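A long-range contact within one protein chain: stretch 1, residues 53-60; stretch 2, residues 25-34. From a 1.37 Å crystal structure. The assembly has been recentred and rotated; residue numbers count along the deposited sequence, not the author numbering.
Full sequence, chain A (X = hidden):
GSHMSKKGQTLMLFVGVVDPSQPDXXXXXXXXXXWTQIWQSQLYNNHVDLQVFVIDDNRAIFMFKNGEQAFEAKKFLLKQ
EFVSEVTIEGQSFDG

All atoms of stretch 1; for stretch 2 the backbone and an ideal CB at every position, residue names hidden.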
# COMPACT_ATOMS: atom_id res chain seq x y z
N PHE A 53 6.65 2.64 -1.46
CA PHE A 53 6.50 2.57 -0.02
C PHE A 53 7.07 1.23 0.43
O PHE A 53 6.55 0.20 0.07
CB PHE A 53 5.02 2.68 0.40
CG PHE A 53 4.33 3.93 -0.08
CD1 PHE A 53 4.32 5.07 0.69
CD2 PHE A 53 3.70 3.94 -1.30
CE1 PHE A 53 3.68 6.23 0.22
CE2 PHE A 53 3.07 5.08 -1.75
CZ PHE A 53 3.06 6.21 -0.98
N VAL A 54 8.11 1.24 1.25
CA VAL A 54 8.66 0.01 1.81
C VAL A 54 7.83 -0.31 3.05
O VAL A 54 7.88 0.40 4.05
CB VAL A 54 10.17 0.18 2.11
CG1 VAL A 54 10.73 -1.10 2.75
CG2 VAL A 54 10.90 0.51 0.81
N ILE A 55 7.02 -1.35 2.96
CA ILE A 55 6.03 -1.65 4.00
C ILE A 55 6.45 -2.81 4.90
O ILE A 55 5.85 -3.03 5.94
CB ILE A 55 4.64 -1.94 3.39
CG1 ILE A 55 4.68 -3.11 2.40
CG2 ILE A 55 4.09 -0.68 2.74
CD1 ILE A 55 3.30 -3.66 2.08
N ASP A 56 7.47 -3.57 4.51
CA ASP A 56 8.07 -4.60 5.35
C ASP A 56 9.55 -4.59 5.03
O ASP A 56 9.99 -3.99 4.04
CB ASP A 56 7.52 -5.99 5.03
CG ASP A 56 6.09 -6.15 5.43
OD1 ASP A 56 5.82 -6.28 6.65
OD2 ASP A 56 5.25 -6.17 4.53
N ASP A 57 10.34 -5.29 5.84
CA ASP A 57 11.79 -5.30 5.61
C ASP A 57 12.15 -5.93 4.27
O ASP A 57 13.22 -5.66 3.73
CB ASP A 57 12.53 -6.08 6.70
CG ASP A 57 12.45 -5.43 8.06
OD1 ASP A 57 12.19 -4.22 8.15
OD2 ASP A 57 12.69 -6.17 9.03
N ASN A 58 11.25 -6.74 3.73
CA ASN A 58 11.45 -7.42 2.45
C ASN A 58 10.26 -7.31 1.49
O ASN A 58 10.06 -8.16 0.64
CB ASN A 58 11.79 -8.90 2.68
CG ASN A 58 10.64 -9.66 3.31
OD1 ASN A 58 9.68 -9.07 3.81
ND2 ASN A 58 10.74 -10.99 3.30
N ARG A 59 9.50 -6.24 1.60
CA ARG A 59 8.36 -6.07 0.71
C ARG A 59 8.05 -4.60 0.54
O ARG A 59 8.10 -3.82 1.50
CB ARG A 59 7.13 -6.80 1.24
CG ARG A 59 5.98 -6.92 0.23
CD ARG A 59 4.88 -7.88 0.67
NE ARG A 59 4.36 -7.52 1.98
CZ ARG A 59 3.09 -7.22 2.25
NH1 ARG A 59 2.16 -7.29 1.32
NH2 ARG A 59 2.77 -6.88 3.49
N ALA A 60 7.76 -4.21 -0.69
CA ALA A 60 7.41 -2.83 -1.01
C ALA A 60 6.17 -2.75 -1.88
O ALA A 60 5.80 -3.69 -2.57
CB ALA A 60 8.58 -2.15 -1.69
N UNK A 25 16.51 -15.02 4.84
CA UNK A 25 16.55 -13.83 5.67
C UNK A 25 15.48 -12.82 5.23
O UNK A 25 15.46 -12.37 4.08
CB UNK A 25 17.94 -13.19 5.61
N UNK A 26 14.59 -12.48 6.14
CA UNK A 26 13.56 -11.49 5.88
C UNK A 26 13.93 -10.07 6.32
O UNK A 26 13.42 -9.10 5.77
CB UNK A 26 12.27 -11.92 6.58
N UNK A 27 14.81 -9.93 7.32
CA UNK A 27 15.16 -8.61 7.84
C UNK A 27 16.31 -8.04 7.00
O UNK A 27 17.47 -7.97 7.41
CB UNK A 27 15.55 -8.69 9.32
N UNK A 28 15.94 -7.64 5.79
CA UNK A 28 16.89 -7.14 4.79
C UNK A 28 16.46 -5.74 4.34
O UNK A 28 16.61 -5.38 3.17
CB UNK A 28 16.98 -8.09 3.59
N UNK A 29 16.01 -4.91 5.26
CA UNK A 29 15.51 -3.59 4.87
C UNK A 29 16.50 -2.74 4.09
O UNK A 29 16.11 -2.08 3.13
CB UNK A 29 15.08 -2.82 6.12
N UNK A 30 17.78 -2.68 4.49
CA UNK A 30 18.69 -1.84 3.68
C UNK A 30 18.75 -2.28 2.21
O UNK A 30 18.81 -1.48 1.29
CB UNK A 30 20.10 -1.88 4.28
N UNK A 31 18.73 -3.58 2.00
CA UNK A 31 18.82 -4.18 0.67
C UNK A 31 17.52 -3.91 -0.10
O UNK A 31 17.55 -3.50 -1.27
CB UNK A 31 19.09 -5.68 0.77
N UNK A 32 16.38 -4.05 0.55
CA UNK A 32 15.10 -3.73 -0.08
C UNK A 32 15.02 -2.26 -0.44
O UNK A 32 14.60 -1.92 -1.54
CB UNK A 32 13.94 -4.11 0.84
N UNK A 33 15.48 -1.39 0.45
CA UNK A 33 15.44 0.04 0.18
C UNK A 33 16.37 0.37 -0.98
O UNK A 33 15.99 1.16 -1.87
CB UNK A 33 15.83 0.84 1.43
N UNK A 34 17.55 -0.22 -1.03
CA UNK A 34 18.49 0.04 -2.10
C UNK A 34 17.88 -0.37 -3.43
O UNK A 34 17.85 0.41 -4.41
CB UNK A 34 19.81 -0.70 -1.86

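Position 25 opens the stretch with no atom of stretch 1 within 5.5 Å of its ideal CB, so stretch 1 sets no demand. It is Arg25, which turns to its own segment and forms a salt bridge with the residue at position 27; a water joins its backbone O to Asn58 ND2.

At position 26 CA-to-CB points sideways, and the ideal CB lies 3.7 Å from Asn58 ND2. A small or polar side chain would suit this site. The residue is Ser26, whose side chain makes no hydrogen bond to stretch 1; its backbone O packs 3.3 Å from Asp57 CB.

At position 27 CB points away overall yet sits 3.8 Å from Asp57 OD2. So close to a carboxylate, a neutral polar or basic residue might be expected. Asp27 occupies it, and its carboxylate pairs with Arg25 (NE of Arg25 to OD1 of Asp27, 2.9 Å).

Position 28 directly precedes the helix, where Ser, Thr, Asp or Asn often cap. Its sideways CB, however, is 5.3 Å from Asn58 CB, so an aliphatic chain could also pack there. Ile28 takes the second course, with CG1 3.9 Å from Asn58 CB.

Position 29 begins the helix, its CA only 4.2 Å from the CA of Asp57 and its ideal CB 3.8 Å from Asp57 OD1. The carboxylate calls for a donor, preferably charged; Lys, Arg or a shorter polar residue could answer. In Arg29 the chain is t at chi1 and chi2 and turns at chi3 (m). Its NE donates to Asp57 OD1 (2.8 Å, 163°) in a salt bridge, with a weak second bond from NH2 to the same OD1 (3.3 Å). The carboxylate oxygen thus meets the guanidinium at its edge, while Asp56 O lies over one face and NH1 comes 3.4 Å from Val54 CG1.

Positions 30 and 31 have nothing of stretch 1 near their ideal CB atoms and tolerate many residues; they are Pro30, which suits a first helical turn, and Phe31.

Position 32 points toward stretch 1, its ideal CB 3.4 Å from Asp57 O and 4.8 Å from Val54 CG1. A compact side chain fits, Ser or Thr adding a donor, Val or Ala only packing. Thr32 satisfies both surroundings: OG1 donates to Asp57 O (2.8 Å), and CG2 rests 4.1 Å from Val54 CG1.

At position 33 CB is sideways, 5.0 Å from Val54 CG2, so any chain with a flexible aliphatic portion would do. Glu33 lays CG 4.1 Å from Val54 CG2.

Position 34 is unconstrained; it is Lys34.

Stretch 2, residues 25-34: RSDIRPFTEK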
# COMPACT_ATOMS: atom_id res chain seq x y z
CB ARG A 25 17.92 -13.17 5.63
CG ARG A 25 18.07 -12.13 6.69
CD ARG A 25 19.43 -11.46 6.67
NE ARG A 25 19.45 -10.48 7.75
CZ ARG A 25 20.42 -9.63 7.99
NH1 ARG A 25 21.49 -9.64 7.23
NH2 ARG A 25 20.30 -8.79 8.99
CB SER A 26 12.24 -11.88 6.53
OG SER A 26 12.37 -11.91 7.93
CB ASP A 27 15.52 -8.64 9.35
CG ASP A 27 16.75 -9.45 9.67
OD1 ASP A 27 16.87 -10.57 9.15
OD2 ASP A 27 17.60 -8.97 10.47
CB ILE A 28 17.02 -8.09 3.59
CG1 ILE A 28 15.66 -8.41 2.95
CG2 ILE A 28 17.72 -9.38 4.02
CD1 ILE A 28 15.78 -9.09 1.57
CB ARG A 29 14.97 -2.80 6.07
CG ARG A 29 14.15 -1.59 5.60
CD ARG A 29 13.41 -0.93 6.75
NE ARG A 29 12.19 -1.64 7.08
CZ ARG A 29 10.96 -1.26 6.72
NH1 ARG A 29 10.77 -0.16 6.00
NH2 ARG A 29 9.92 -2.00 7.09
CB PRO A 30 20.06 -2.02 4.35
CG PRO A 30 19.77 -2.56 5.72
CD PRO A 30 18.43 -3.26 5.68
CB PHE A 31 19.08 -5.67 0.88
CG PHE A 31 19.38 -6.46 -0.36
CD1 PHE A 31 20.67 -6.53 -0.85
CD2 PHE A 31 18.40 -7.21 -0.97
CE1 PHE A 31 20.96 -7.30 -1.98
CE2 PHE A 31 18.70 -7.98 -2.09
CZ PHE A 31 19.97 -8.04 -2.57
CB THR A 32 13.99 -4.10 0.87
OG1 THR A 32 14.09 -5.51 1.11
CG2 THR A 32 12.60 -3.76 0.33
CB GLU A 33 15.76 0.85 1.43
CG GLU A 33 14.65 0.74 2.48
CD GLU A 33 14.77 1.65 3.68
OE1 GLU A 33 15.69 2.48 3.72
OE2 GLU A 33 13.91 1.54 4.58
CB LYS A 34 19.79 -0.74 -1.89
CG LYS A 34 20.73 -0.68 -3.07
CD LYS A 34 22.04 -1.42 -2.81
CE LYS A 34 22.87 -1.54 -4.07
NZ LYS A 34 24.17 -2.20 -3.78
O HOH W 1 13.35 -11.92 2.06
O HOH W 2 7.03 -0.23 7.52
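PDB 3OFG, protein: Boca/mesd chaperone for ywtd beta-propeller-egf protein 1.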